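Local coordinates for protein cytochrome c552 (Thermochromatium tepidum, PDB 5ZE8) that probably transfers electrons at low potential through five covalently bound c-type hemes in a purple sulfur photosynthetic bacterium, at residues 309-323 with 377-389. Residues are numbered along the deposited sequence; the frame is centred on the assembly and turned at random. Where two conformers were deposited one is given.
Sequences PHAMPTGAPFRNLYL and RLQPHETRELNYE. With HEC (heme c), chain F.
Met312 and Leu378 form a single antiparallel hydrogen-bonded bridge, Met312 N to Leu378 O at 2.8 Å and Leu378 N to Met312 O at 3.0 Å, where the loop carrying a heme ligand meets the residues just before the type II turn Gln379 to Glu382, which leads into strand 383-391. It is a worked example of an axial histidine held through its neighbours' backbone. Beside the bridge, the side chains of Met312 and Leu378 run together in the same direction, CG against CD1. The aliphatic part of Arg377 runs slantwise past Pro313, CG against CD; the peptide before Pro313 is cis. A bend at chi3 (-53°) then turns the guanidinium so that NH1 donates to Pro313 O over 3.1 Å, the oxygen lying somewhat out of the guanidinium plane. Ala311 CB sits over one face of the same group, 3.6 Å from Arg377 NH1. Glu246 and Asp375 form salt bridges with Arg377, and Glu246 also accepts from Ala311 N and Thr314 OG1. Pro380 rests CB on Pro309 O at 3.4 Å. Farther along, Leu323 CD2 touches the Tyr388 ring, so strand 320-328 of one sheet meets strand 383-391 of another.

On the heme side, His310 NE2 binds the iron opposite His260, while ND1 donates to Ala311 O at 2.9 Å, nearly in the ring plane; Thr314 CG2 lies over one ring face. Arg319 NE reaches a propionate oxygen, O1A, at 2.8 Å. The ND1 bond probably fixes the ring's rotation and strengthens its donation to iron, and Arg319 would offset propionate charge. The Met312-Leu378 bridge and the Arg377 bond fasten the ligand loop, probably tying heme ligation to the start of strand 383-391.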
ATOM      1  N   PRO A 309      11.765   1.702  -5.656  1.00 13.27           N
ATOM      2  CA  PRO A 309      11.800   2.741  -6.644  1.00 13.38           C
ATOM      3  C   PRO A 309      10.795   3.871  -6.333  1.00 14.37           C
ATOM      4  O   PRO A 309      10.630   4.789  -7.091  1.00 15.30           O
ATOM      5  CB  PRO A 309      11.353   1.982  -7.899  1.00 14.67           C
ATOM      6  CG  PRO A 309      10.389   0.953  -7.413  1.00 14.53           C
ATOM      7  CD  PRO A 309      10.990   0.519  -6.101  1.00 13.85           C
ATOM      8  N   HIS A 310      10.009   3.688  -5.256  1.00 12.05           N
ATOM      9  CA  HIS A 310       9.149   4.711  -4.680  1.00 11.94           C
ATOM     10  C   HIS A 310       9.776   5.086  -3.343  1.00 12.91           C
ATOM     11  O   HIS A 310      10.715   4.448  -2.905  1.00 12.86           O
ATOM     12  CB  HIS A 310       7.688   4.238  -4.551  1.00 11.23           C
ATOM     13  CG  HIS A 310       7.507   2.832  -3.987  1.00 10.89           C
ATOM     14  ND1 HIS A 310       7.885   2.417  -2.708  1.00 10.84           N
ATOM     15  CD2 HIS A 310       6.930   1.738  -4.562  1.00 10.17           C
ATOM     16  CE1 HIS A 310       7.549   1.143  -2.554  1.00 11.02           C
ATOM     17  NE2 HIS A 310       6.959   0.711  -3.668  1.00 10.19           N
ATOM     18  N   ALA A 311       9.239   6.117  -2.704  1.00 13.27           N
ATOM     19  CA  ALA A 311       9.690   6.413  -1.336  1.00 14.03           C
ATOM     20  C   ALA A 311       9.483   5.250  -0.360  1.00 13.94           C
ATOM     21  O   ALA A 311       8.724   4.277  -0.604  1.00 13.09           O
ATOM     22  CB  ALA A 311       9.009   7.653  -0.780  1.00 14.41           C
ATOM     23  N   MET A 312      10.196   5.338   0.765  1.00 13.39           N
ATOM     24  CA  MET A 312      10.009   4.404   1.820  1.00 12.34           C
ATOM     25  C   MET A 312       9.755   5.196   3.089  1.00 13.21           C
ATOM     26  O   MET A 312      10.688   5.827   3.566  1.00 13.19           O
ATOM     27  CB  MET A 312      11.196   3.479   2.018  1.00 14.19           C
ATOM     28  CG  MET A 312      11.167   2.604   3.249  1.00 14.37           C
ATOM     29  SD  MET A 312       9.679   1.673   3.545  1.00 14.32           S
ATOM     30  CE  MET A 312      10.090   0.675   5.010  1.00 15.45           C
ATOM     31  N   PRO A 313       8.543   5.210   3.635  1.00 12.26           N
ATOM     32  CA  PRO A 313       7.380   4.473   3.214  1.00 12.31           C
ATOM     33  C   PRO A 313       6.510   5.233   2.235  1.00 12.52           C
ATOM     34  O   PRO A 313       6.108   6.408   2.466  1.00 17.13           O
ATOM     35  CB  PRO A 313       6.636   4.249   4.543  1.00 11.80           C
ATOM     36  CG  PRO A 313       6.940   5.536   5.324  1.00 13.42           C
ATOM     37  CD  PRO A 313       8.322   5.880   4.938  1.00 12.95           C
ATOM     38  N   THR A 314       6.099   4.563   1.172  1.00 12.42           N
ATOM     39  CA  THR A 314       5.179   5.160   0.216  1.00 11.94           C
ATOM     40  C   THR A 314       3.719   4.978   0.655  1.00 12.39           C
ATOM     41  O   THR A 314       3.412   4.257   1.595  1.00 14.10           O
ATOM     42  CB  THR A 314       5.405   4.584  -1.192  1.00 12.50           C
ATOM     43  OG1 THR A 314       4.868   5.479  -2.180  1.00 13.79           O
ATOM     44  CG2 THR A 314       4.861   3.164  -1.340  1.00 12.25           C
ATOM     45  N   GLY A 315       2.813   5.586  -0.107  1.00 12.99           N
ATOM     46  CA  GLY A 315       1.384   5.440   0.023  1.00 14.33           C
ATOM     47  C   GLY A 315       0.727   6.381   1.034  1.00 13.14           C
ATOM     48  O   GLY A 315       0.833   7.584   0.880  1.00 15.53           O
ATOM     49  N   ALA A 316      -0.042   5.826   1.954  1.00 13.58           N
ATOM     50  CA  ALA A 316      -0.805   6.639   2.884  1.00 14.11           C
ATOM     51  C   ALA A 316       0.072   7.607   3.622  1.00 14.62           C
ATOM     52  O   ALA A 316       1.231   7.340   3.954  1.00 15.20           O
ATOM     53  CB  ALA A 316      -1.543   5.735   3.864  1.00 16.90           C
ATOM     54  N   PRO A 317      -0.471   8.821   3.842  1.00 14.52           N
ATOM     55  CA  PRO A 317       0.379   9.895   4.309  1.00 15.29           C
ATOM     56  C   PRO A 317       0.842   9.721   5.739  1.00 16.42           C
ATOM     57  O   PRO A 317       1.834  10.339   6.130  1.00 18.65           O
ATOM     58  CB  PRO A 317      -0.525  11.126   4.148  1.00 16.03           C
ATOM     59  CG  PRO A 317      -1.896  10.584   4.243  1.00 16.31           C
ATOM     60  CD  PRO A 317      -1.777   9.335   3.391  1.00 15.15           C
ATOM     61  N   PHE A 318       0.187   8.781   6.447  1.00 15.67           N
ATOM     62  CA  PHE A 318       0.508   8.616   7.853  1.00 16.19           C
ATOM     63  C   PHE A 318       1.556   7.520   8.127  1.00 13.32           C
ATOM     64  O   PHE A 318       1.895   7.321   9.281  1.00 13.74           O
ATOM     65  CB  PHE A 318      -0.631   8.368   8.744  1.00 22.04           C
ATOM     66  CG  PHE A 318      -1.833   7.979   8.050  1.00 22.31           C
ATOM     67  CD1 PHE A 318      -1.959   6.668   7.569  1.00 28.13           C
ATOM     68  CD2 PHE A 318      -2.802   8.913   7.813  1.00 26.09           C
ATOM     69  CE1 PHE A 318      -3.120   6.313   6.873  1.00 28.68           C
ATOM     70  CE2 PHE A 318      -3.965   8.573   7.074  1.00 29.49           C
ATOM     71  CZ  PHE A 318      -4.107   7.273   6.595  1.00 31.22           C
ATOM     72  N   ARG A 319       2.000   6.824   7.078  1.00 12.39           N
ATOM     73  CA  ARG A 319       3.050   5.909   7.273  1.00 11.23           C
ATOM     74  C   ARG A 319       4.321   6.656   7.737  1.00 13.43           C
ATOM     75  O   ARG A 319       4.671   7.738   7.253  1.00 12.56           O
ATOM     76  CB  ARG A 319       3.403   5.186   5.979  1.00 10.77           C
ATOM     77  CG  ARG A 319       2.329   4.427   5.284  1.00 11.44           C
ATOM     78  CD  ARG A 319       1.671   3.430   6.204  1.00 11.68           C
ATOM     79  NE  ARG A 319       0.861   2.471   5.459  1.00 12.39           N
ATOM     80  CZ  ARG A 319      -0.404   2.160   5.682  1.00 12.75           C
ATOM     81  NH1 ARG A 319      -0.982   1.246   4.920  1.00 13.18           N
ATOM     82  NH2 ARG A 319      -1.115   2.812   6.637  1.00 11.34           N
ATOM     83  N   ASN A 320       5.025   6.002   8.642  1.00 12.48           N
ATOM     84  CA  ASN A 320       6.259   6.571   9.151  1.00 12.62           C
ATOM     85  C   ASN A 320       7.225   5.575   9.705  1.00 11.38           C
ATOM     86  O   ASN A 320       6.827   4.541  10.198  1.00 13.09           O
ATOM     87  CB  ASN A 320       5.932   7.649  10.179  1.00 12.08           C
ATOM     88  CG  ASN A 320       5.293   7.093  11.425  1.00 13.31           C
ATOM     89  OD1 ASN A 320       6.005   6.745  12.362  1.00 13.96           O
ATOM     90  ND2 ASN A 320       3.945   6.944  11.418  1.00 13.69           N
ATOM     91  N   LEU A 321       8.505   5.880   9.648  1.00 13.05           N
ATOM     92  CA  LEU A 321       9.537   5.087  10.337  1.00 12.75           C
ATOM     93  C   LEU A 321      10.255   5.926  11.341  1.00 14.50           C
ATOM     94  O   LEU A 321      10.283   7.187  11.265  1.00 13.53           O
ATOM     95  CB  LEU A 321      10.618   4.639   9.375  1.00 14.82           C
ATOM     96  CG  LEU A 321      10.323   4.409   7.908  1.00 15.56           C
ATOM     97  CD1 LEU A 321      11.572   4.127   7.077  1.00 18.20           C
ATOM     98  CD2 LEU A 321       9.314   3.297   7.795  1.00 15.17           C
ATOM     99  N   TYR A 322      10.910   5.245  12.273  1.00 14.28           N
ATOM    100  CA  TYR A 322      11.834   5.971  13.140  1.00 13.99           C
ATOM    101  C   TYR A 322      12.964   5.070  13.543  1.00 14.05           C
ATOM    102  O   TYR A 322      12.750   3.881  13.617  1.00 13.52           O
ATOM    103  CB  TYR A 322      11.152   6.562  14.356  1.00 14.35           C
ATOM    104  CG  TYR A 322      10.458   5.680  15.348  1.00 12.98           C
ATOM    105  CD1 TYR A 322      11.162   5.013  16.332  1.00 16.39           C
ATOM    106  CD2 TYR A 322       9.082   5.457  15.323  1.00 15.70           C
ATOM    107  CE1 TYR A 322      10.513   4.204  17.258  1.00 16.43           C
ATOM    108  CE2 TYR A 322       8.415   4.699  16.272  1.00 15.70           C
ATOM    109  CZ  TYR A 322       9.156   4.026  17.222  1.00 19.64           C
ATOM    110  OH  TYR A 322       8.517   3.229  18.136  1.00 20.43           O
ATOM    111  N   LEU A 323      14.139   5.705  13.786  1.00 14.01           N
ATOM    112  CA  LEU A 323      15.357   5.047  14.188  1.00 12.98           C
ATOM    113  C   LEU A 323      15.530   5.239  15.690  1.00 12.34           C
ATOM    114  O   LEU A 323      15.450   6.330  16.157  1.00 13.75           O
ATOM    115  CB  LEU A 323      16.548   5.640  13.486  1.00 15.57           C
ATOM    116  CG  LEU A 323      17.905   5.320  14.108  1.00 15.35           C
ATOM    117  CD1 LEU A 323      18.225   3.806  13.900  1.00 16.67           C
ATOM    118  CD2 LEU A 323      18.935   6.136  13.452  1.00 16.11           C
ATOM    119  N   ARG A 377      10.864  11.170   4.490  1.00 13.24           N
ATOM    120  CA  ARG A 377      10.891   9.756   4.119  1.00 13.84           C
ATOM    121  C   ARG A 377      12.138   9.463   3.253  1.00 12.38           C
ATOM    122  O   ARG A 377      12.746  10.351   2.673  1.00 14.74           O
ATOM    123  CB  ARG A 377       9.599   9.380   3.386  1.00 13.88           C
ATOM    124  CG  ARG A 377       8.294   9.623   4.182  1.00 13.93           C
ATOM    125  CD  ARG A 377       7.056   9.486   3.346  1.00 15.10           C
ATOM    126  NE  ARG A 377       7.130  10.299   2.168  1.00 15.74           N
ATOM    127  CZ  ARG A 377       6.663  10.014   0.939  1.00 16.18           C
ATOM    128  NH1 ARG A 377       5.989   8.899   0.657  1.00 18.58           N
ATOM    129  NH2 ARG A 377       6.875  10.853  -0.031  1.00 19.76           N
ATOM    130  N   LEU A 378      12.531   8.192   3.191  1.00 12.66           N
ATOM    131  CA  LEU A 378      13.574   7.856   2.294  1.00 14.57           C
ATOM    132  C   LEU A 378      13.057   8.009   0.890  1.00 13.91           C
ATOM    133  O   LEU A 378      12.008   7.416   0.548  1.00 15.90           O
ATOM    134  CB  LEU A 378      14.056   6.425   2.504  1.00 15.40           C
ATOM    135  CG  LEU A 378      14.575   6.036   3.904  1.00 16.22           C
ATOM    136  CD1 LEU A 378      14.667   4.521   4.077  1.00 16.44           C
ATOM    137  CD2 LEU A 378      15.912   6.713   4.102  1.00 18.51           C
ATOM    138  N   GLN A 379      13.845   8.662   0.046  1.00 14.04           N
ATOM    139  CA  GLN A 379      13.491   8.899  -1.311  1.00 14.97           C
ATOM    140  C   GLN A 379      13.768   7.689  -2.163  1.00 13.93           C
ATOM    141  O   GLN A 379      14.455   6.769  -1.724  1.00 14.87           O
ATOM    142  CB  GLN A 379      14.173  10.169  -1.827  1.00 17.22           C
ATOM    143  CG  GLN A 379      13.658  11.421  -1.077  1.00 20.20           C
ATOM    144  CD  GLN A 379      12.097  11.677  -1.148  1.00 24.11           C
ATOM    145  OE1 GLN A 379      11.409  11.918  -0.110  1.00 33.15           O
ATOM    146  NE2 GLN A 379      11.538  11.570  -2.338  1.00 28.76           N
ATOM    147  N   PRO A 380      13.180   7.662  -3.388  1.00 14.94           N
ATOM    148  CA  PRO A 380      13.422   6.438  -4.192  1.00 16.32           C
ATOM    149  C   PRO A 380      14.896   6.116  -4.276  1.00 13.73           C
ATOM    150  O   PRO A 380      15.692   7.002  -4.586  1.00 15.42           O
ATOM    151  CB  PRO A 380      12.889   6.839  -5.543  1.00 15.89           C
ATOM    152  CG  PRO A 380      11.816   7.804  -5.285  1.00 16.86           C
ATOM    153  CD  PRO A 380      12.290   8.586  -4.082  1.00 15.91           C
ATOM    154  N   HIS A 381      15.233   4.843  -4.017  1.00 14.39           N
ATOM    155  CA  HIS A 381      16.574   4.303  -4.004  1.00 15.93           C
ATOM    156  C   HIS A 381      17.634   5.086  -3.225  1.00 14.54           C
ATOM    157  O   HIS A 381      18.831   4.977  -3.482  1.00 17.09           O
ATOM    158  CB  HIS A 381      17.045   3.984  -5.446  1.00 18.12           C
ATOM    159  CG  HIS A 381      17.268   5.171  -6.311  1.00 22.71           C
ATOM    160  ND1 HIS A 381      16.347   5.588  -7.251  1.00 30.04           N
ATOM    161  CD2 HIS A 381      18.281   6.066  -6.359  1.00 28.17           C
ATOM    162  CE1 HIS A 381      16.779   6.697  -7.833  1.00 26.73           C
ATOM    163  NE2 HIS A 381      17.965   6.993  -7.333  1.00 32.75           N
ATOM    164  N   GLU A 382      17.194   5.854  -2.185  1.00 14.70           N
ATOM    165  CA  GLU A 382      18.093   6.666  -1.444  1.00 16.10           C
ATOM    166  C   GLU A 382      18.849   5.818  -0.415  1.00 17.11           C
ATOM    167  O   GLU A 382      18.265   4.926   0.211  1.00 16.25           O
ATOM    168  CB  GLU A 382      17.333   7.738  -0.665  1.00 17.29           C
ATOM    169  CG  GLU A 382      18.246   8.653   0.152  1.00 17.03           C
ATOM    170  CD  GLU A 382      17.527   9.663   1.048  1.00 20.77           C
ATOM    171  OE1 GLU A 382      16.257   9.743   1.121  1.00 17.69           O
ATOM    172  OE2 GLU A 382      18.317  10.435   1.687  1.00 19.16           O
ATOM    173  N   THR A 383      20.163   6.131  -0.223  1.00 17.68           N
ATOM    174  CA  THR A 383      20.912   5.641   0.904  1.00 17.83           C
ATOM    175  C   THR A 383      21.163   6.869   1.807  1.00 18.27           C
ATOM    176  O   THR A 383      21.796   7.847   1.372  1.00 21.34           O
ATOM    177  CB  THR A 383      22.219   4.916   0.534  1.00 19.56           C
ATOM    178  OG1 THR A 383      21.944   3.796  -0.297  1.00 18.91           O
ATOM    179  CG2 THR A 383      22.960   4.601   1.849  1.00 22.62           C
ATOM    180  N   ARG A 384      20.582   6.845   3.010  1.00 18.23           N
ATOM    181  CA  ARG A 384      20.729   7.908   4.016  1.00 16.64           C
ATOM    182  C   ARG A 384      21.707   7.464   5.093  1.00 18.23           C
ATOM    183  O   ARG A 384      21.637   6.347   5.592  1.00 17.67           O
ATOM    184  CB  ARG A 384      19.367   8.161   4.659  1.00 17.90           C
ATOM    185  CG  ARG A 384      19.233   9.249   5.733  1.00 19.50           C
ATOM    186  CD  ARG A 384      18.762  10.560   5.308  1.00 21.54           C
ATOM    187  NE  ARG A 384      17.590  10.553   4.447  1.00 18.90           N
ATOM    188  CZ  ARG A 384      16.323  10.780   4.796  1.00 16.80           C
ATOM    189  NH1 ARG A 384      15.930  11.074   6.064  1.00 17.34           N
ATOM    190  NH2 ARG A 384      15.423  10.708   3.801  1.00 17.30           N
ATOM    191  N   GLU A 385      22.650   8.339   5.384  1.00 18.52           N
ATOM    192  CA  GLU A 385      23.652   8.194   6.402  1.00 20.11           C
ATOM    193  C   GLU A 385      23.298   9.127   7.547  1.00 18.02           C
ATOM    194  O   GLU A 385      23.069  10.303   7.344  1.00 22.47           O
ATOM    195  CB  GLU A 385      25.010   8.632   5.831  1.00 22.87           C
ATOM    196  CG  GLU A 385      26.210   8.662   6.757  1.00 29.69           C
ATOM    197  CD  GLU A 385      27.432   9.361   6.059  1.00 30.76           C
ATOM    198  OE1 GLU A 385      27.435   9.501   4.807  1.00 43.78           O
ATOM    199  OE2 GLU A 385      28.406   9.750   6.757  1.00 45.93           O
ATOM    200  N   LEU A 386      23.211   8.590   8.758  0.50 20.11           N
ATOM    201  CA  LEU A 386      23.060   9.421   9.947  0.50 20.22           C
ATOM    202  C   LEU A 386      24.202   9.167  10.901  0.50 21.98           C
ATOM    203  O   LEU A 386      24.444   8.016  11.283  0.50 22.62           O
ATOM    204  CB  LEU A 386      21.731   9.152  10.665  0.50 21.19           C
ATOM    205  CG  LEU A 386      20.432   9.409   9.893  0.50 23.41           C
ATOM    206  CD1 LEU A 386      19.244   9.216  10.824  0.50 22.98           C
ATOM    207  CD2 LEU A 386      20.384  10.799   9.266  0.50 22.72           C
ATOM    208  N   ASN A 387      24.832  10.265  11.328  1.00 21.51           N
ATOM    209  CA  ASN A 387      25.989  10.265  12.208  1.00 25.46           C
ATOM    210  C   ASN A 387      25.654  10.677  13.599  1.00 21.20           C
ATOM    211  O   ASN A 387      24.975  11.688  13.846  1.00 25.16           O
ATOM    212  CB  ASN A 387      27.065  11.179  11.651  1.00 32.16           C
ATOM    213  CG  ASN A 387      27.467  10.784  10.251  1.00 39.41           C
ATOM    214  OD1 ASN A 387      28.142   9.777  10.063  1.00 40.34           O
ATOM    215  ND2 ASN A 387      27.020  11.563   9.245  1.00 46.63           N
ATOM    216  N   TYR A 388      26.143   9.876  14.537  1.00 20.01           N
ATOM    217  CA  TYR A 388      26.009  10.245  15.918  1.00 18.29           C
ATOM    218  C   TYR A 388      27.331  10.224  16.669  1.00 19.15           C
ATOM    219  O   TYR A 388      28.225   9.467  16.311  1.00 20.68           O
ATOM    220  CB  TYR A 388      25.038   9.279  16.564  1.00 18.77           C
ATOM    221  CG  TYR A 388      23.626   9.466  16.077  1.00 16.40           C
ATOM    222  CD1 TYR A 388      22.761  10.350  16.688  1.00 14.07           C
ATOM    223  CD2 TYR A 388      23.126   8.710  15.020  1.00 16.72           C
ATOM    224  CE1 TYR A 388      21.400  10.439  16.255  1.00 16.63           C
ATOM    225  CE2 TYR A 388      21.838   8.845  14.575  1.00 17.32           C
ATOM    226  CZ  TYR A 388      20.973   9.708  15.163  1.00 16.26           C
ATOM    227  OH  TYR A 388      19.644   9.877  14.695  1.00 18.10           O
ATOM    228  N   GLU A 389      27.438  11.068  17.695  1.00 20.50           N
ATOM    229  CA  GLU A 389      28.616  11.101  18.572  1.00 22.42           C
ATOM    230  C   GLU A 389      28.186  10.705  19.985  1.00 19.46           C
ATOM    231  O   GLU A 389      27.430  11.398  20.654  1.00 24.67           O
ATOM    232  CB  GLU A 389      29.234  12.475  18.506  1.00 25.07           C
ATOM    233  CG  GLU A 389      29.749  12.852  17.108  1.00 28.48           C
ATOM    234  CD  GLU A 389      31.185  12.452  16.825  1.00 36.73           C
ATOM    235  OE1 GLU A 389      31.777  13.040  15.897  1.00 51.91           O
ATOM    236  OE2 GLU A 389      31.769  11.596  17.537  1.00 45.85           O
TER
HETATM  237 FE   HEC F 505       6.177  -1.161  -3.968  1.00 10.93          FE
HETATM  238  CHA HEC F 505       5.740  -1.367  -0.662  1.00 10.66           C
HETATM  239  CHB HEC F 505       3.022   0.099  -4.376  1.00 11.64           C
HETATM  240  CHC HEC F 505       6.733  -0.762  -7.334  1.00 11.05           C
HETATM  241  CHD HEC F 505       9.126  -2.881  -3.675  1.00 11.41           C
HETATM  242  NA  HEC F 505       4.659  -0.691  -2.780  1.00  9.91           N
HETATM  243  C1A HEC F 505       4.702  -0.802  -1.374  1.00 10.29           C
HETATM  244  C2A HEC F 505       3.456  -0.359  -0.815  1.00 10.56           C
HETATM  245  C3A HEC F 505       2.706   0.022  -1.897  1.00 12.11           C
HETATM  246  C4A HEC F 505       3.436  -0.173  -3.096  1.00 12.88           C
HETATM  247  CMA HEC F 505       1.297   0.624  -1.890  1.00 12.59           C
HETATM  248  CAA HEC F 505       3.105  -0.253   0.689  1.00 11.24           C
HETATM  249  CBA HEC F 505       3.629   1.045   1.295  1.00 11.77           C
HETATM  250  CGA HEC F 505       3.319   1.239   2.757  1.00 13.30           C
HETATM  251  O1A HEC F 505       2.193   1.652   3.125  1.00 11.65           O
HETATM  252  O2A HEC F 505       4.232   0.951   3.591  1.00 13.72           O
HETATM  253  NB  HEC F 505       5.112  -0.482  -5.568  1.00 11.41           N
HETATM  254  C1B HEC F 505       3.809  -0.071  -5.488  1.00 11.33           C
HETATM  255  C2B HEC F 505       3.353   0.315  -6.777  1.00 10.62           C
HETATM  256  C3B HEC F 505       4.388   0.112  -7.687  1.00 11.81           C
HETATM  257  C4B HEC F 505       5.502  -0.387  -6.851  1.00 10.61           C
HETATM  258  CMB HEC F 505       1.982   0.904  -7.139  1.00 11.16           C
HETATM  259  CAB HEC F 505       4.540   0.440  -9.116  1.00 11.37           C
HETATM  260  CBB HEC F 505       4.295   1.782  -9.447  1.00 11.71           C
HETATM  261  NC  HEC F 505       7.648  -1.708  -5.254  1.00 10.32           N
HETATM  262  C1C HEC F 505       7.677  -1.405  -6.580  1.00 11.71           C
HETATM  263  C2C HEC F 505       8.801  -2.091  -7.145  1.00 10.79           C
HETATM  264  C3C HEC F 505       9.487  -2.738  -6.153  1.00 11.88           C
HETATM  265  C4C HEC F 505       8.763  -2.443  -4.932  1.00 11.17           C
HETATM  266  CMC HEC F 505       9.129  -2.140  -8.636  1.00 12.22           C
HETATM  267  CAC HEC F 505      10.753  -3.581  -6.162  1.00 12.16           C
HETATM  268  CBC HEC F 505      11.900  -3.014  -6.755  1.00 14.14           C
HETATM  269  ND  HEC F 505       7.211  -1.876  -2.488  1.00 11.64           N
HETATM  270  C1D HEC F 505       8.373  -2.639  -2.524  1.00 11.87           C
HETATM  271  C2D HEC F 505       8.739  -3.145  -1.183  1.00 11.41           C
HETATM  272  C3D HEC F 505       7.823  -2.707  -0.299  1.00 11.42           C
HETATM  273  C4D HEC F 505       6.893  -1.935  -1.176  1.00 10.50           C
HETATM  274  CMD HEC F 505       9.948  -3.950  -0.887  1.00 12.47           C
HETATM  275  CAD HEC F 505       7.707  -2.941   1.177  1.00 11.54           C
HETATM  276  CBD HEC F 505       7.751  -1.649   1.957  1.00 12.30           C
HETATM  277  CGD HEC F 505       6.449  -1.199   2.601  1.00 12.21           C
HETATM  278  O1D HEC F 505       5.505  -1.973   2.739  1.00 14.70           O
HETATM  279  O2D HEC F 505       6.433  -0.037   2.977  1.00 14.53           O